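Local coordinates for flagellar hook protein FlgE (Caulobacter crescentus CB15, PDB 5AY6) that serves as the building block of the bacterial flagellar hook, the flexible universal joint that probably passes motor torque on to the filament, at residues G236-S239 against P240-T244. Numbering follows the deposited sequence.
Sequences GTTS and PTAIT
S239 and P240 are joined by a cis peptide bond and form the two central residues of a type VIb turn spanning T238 to T241. The turn leads from a surface loop into strand 242-245, an edge strand of a mixed four-stranded sheet in the FlaE D2 region of this hook fragment. Proline suits its place because its imide nitrogen carries CD as well as CA: cis and trans both set a carbon against the preceding residue and differ little in energy. The cis bond draws the S239 and P240 CA atoms to 2.9 Å, and the chain doubles back so sharply that the CA atoms of T238 and T241 are 5.1 Å apart. The P240 ring touches Q280 of strand 277-291, while its carbonyl O turns inward, 3.6 Å from CB of T238.

T241 begins the pairing with antiparallel strand 277-291: its backbone bonds to I281, and its hydroxyl donates to the carbonyl of the same residue. A hydroxyl residue suits this place, since it adds a side-chain bond beside the backbone one just before the strand begins. At A242 the amide faces the turn and T238. The small methyl of A242 stays 4.5 Å from T238 OG1. Next, I243 restores backbone pairing, with V279, and buries its branched side chain against F235 and I281, as a hydrophobic strand residue should; T244 continues the edge beside E278.

A hydroxyl side chain suits position 238, since one oxygen can accept and donate at once. A chi1 of 55° keeps OG1 close to both the amide and the carbonyl group of T238 and points it across the turn; it gives its own hydrogen to F235 O and accepts the N-H of A242, N to OG1 3.0 Å, with an N-H...O angle of 154°.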
ATOM      1  N   GLY A 236      -1.817 -10.681  10.137  1.00 13.21           N
ATOM      2  CA  GLY A 236      -3.179 -10.904  10.589  1.00 16.13           C
ATOM      3  C   GLY A 236      -3.375 -10.400  12.007  1.00 21.48           C
ATOM      4  O   GLY A 236      -3.095  -9.240  12.302  1.00 20.38           O
ATOM      5  N   THR A 237      -3.857 -11.273  12.886  1.00 16.64           N
ATOM      6  CA  THR A 237      -4.029 -10.925  14.291  1.00 16.82           C
ATOM      7  C   THR A 237      -3.167 -11.805  15.184  1.00 21.27           C
ATOM      8  O   THR A 237      -3.399 -11.886  16.389  1.00 21.26           O
ATOM      9  CB  THR A 237      -5.495 -11.067  14.739  1.00 21.29           C
ATOM     10  OG1 THR A 237      -5.930 -12.408  14.497  1.00 18.44           O
ATOM     11  CG2 THR A 237      -6.394 -10.099  13.973  1.00 18.25           C
ATOM     12  N   THR A 238      -2.184 -12.471  14.585  1.00 14.09           N
ATOM     13  CA  THR A 238      -1.333 -13.404  15.313  1.00 17.51           C
ATOM     14  C   THR A 238      -0.570 -12.705  16.424  1.00 19.50           C
ATOM     15  O   THR A 238      -0.167 -11.554  16.276  1.00 17.96           O
ATOM     16  CB  THR A 238      -0.311 -14.094  14.388  1.00 15.51           C
ATOM     17  OG1 THR A 238       0.452 -13.101  13.695  1.00 14.33           O
ATOM     18  CG2 THR A 238      -1.017 -14.990  13.378  1.00 15.94           C
ATOM     19  N   SER A 239      -0.386 -13.413  17.533  1.00 17.86           N
ATOM     20  CA  SER A 239       0.477 -12.967  18.615  1.00 21.16           C
ATOM     21  C   SER A 239       1.137 -14.205  19.218  1.00 16.62           C
ATOM     22  O   SER A 239       0.442 -15.097  19.703  1.00 20.73           O
ATOM     23  CB  SER A 239      -0.308 -12.183  19.670  1.00 25.56           C
ATOM     24  OG  SER A 239       0.566 -11.539  20.582  1.00 35.26           O
ATOM     25  N   PRO A 240       2.479 -14.291  19.146  1.00 11.65           N
ATOM     26  CA  PRO A 240       3.377 -13.326  18.500  1.00 14.63           C
ATOM     27  C   PRO A 240       3.206 -13.298  16.982  1.00 14.62           C
ATOM     28  O   PRO A 240       2.639 -14.235  16.419  1.00 13.85           O
ATOM     29  CB  PRO A 240       4.766 -13.839  18.875  1.00 15.27           C
ATOM     30  CG  PRO A 240       4.580 -15.304  19.038  1.00 15.77           C
ATOM     31  CD  PRO A 240       3.214 -15.462  19.654  1.00 19.80           C
ATOM     32  N   THR A 241       3.672 -12.230  16.343  1.00 15.37           N
ATOM     33  CA  THR A 241       3.529 -12.075  14.899  1.00 14.44           C
ATOM     34  C   THR A 241       4.143 -13.257  14.174  1.00  9.54           C
ATOM     35  O   THR A 241       5.310 -13.592  14.386  1.00 10.39           O
ATOM     36  CB  THR A 241       4.183 -10.775  14.398  1.00 13.78           C
ATOM     37  OG1 THR A 241       5.537 -10.713  14.863  1.00 11.54           O
ATOM     38  CG2 THR A 241       3.415  -9.567  14.907  1.00 10.93           C
ATOM     39  N   ALA A 242       3.346 -13.891  13.322  1.00  9.13           N
ATOM     40  CA  ALA A 242       3.787 -15.093  12.630  1.00 11.27           C
ATOM     41  C   ALA A 242       3.065 -15.257  11.299  1.00 10.53           C
ATOM     42  O   ALA A 242       2.057 -14.599  11.046  1.00  9.64           O
ATOM     43  CB  ALA A 242       3.561 -16.317  13.508  1.00 12.76           C
ATOM     44  N   ILE A 243       3.605 -16.118  10.444  1.00  8.48           N
ATOM     45  CA  ILE A 243       2.892 -16.570   9.256  1.00  7.80           C
ATOM     46  C   ILE A 243       2.870 -18.086   9.244  1.00  9.08           C
ATOM     47  O   ILE A 243       3.740 -18.729   9.838  1.00 10.91           O
ATOM     48  CB  ILE A 243       3.539 -16.064   7.948  1.00  8.51           C
ATOM     49  CG1 ILE A 243       5.011 -16.470   7.892  1.00  8.28           C
ATOM     50  CG2 ILE A 243       3.392 -14.554   7.812  1.00 11.51           C
ATOM     51  CD1 ILE A 243       5.699 -16.098   6.599  1.00  9.25           C
ATOM     52  N   THR A 244       1.864 -18.658   8.587  1.00  8.00           N
ATOM     53  CA  THR A 244       1.828 -20.094   8.355  1.00 10.80           C
ATOM     54  C   THR A 244       1.684 -20.366   6.863  1.00 11.81           C
ATOM     55  O   THR A 244       0.740 -19.900   6.230  1.00 13.62           O
ATOM     56  CB  THR A 244       0.666 -20.785   9.108  1.00 13.55           C
ATOM     57  OG1 THR A 244       0.808 -20.580  10.518  1.00 11.16           O
ATOM     58  CG2 THR A 244       0.665 -22.282   8.827  1.00  9.66           C
TER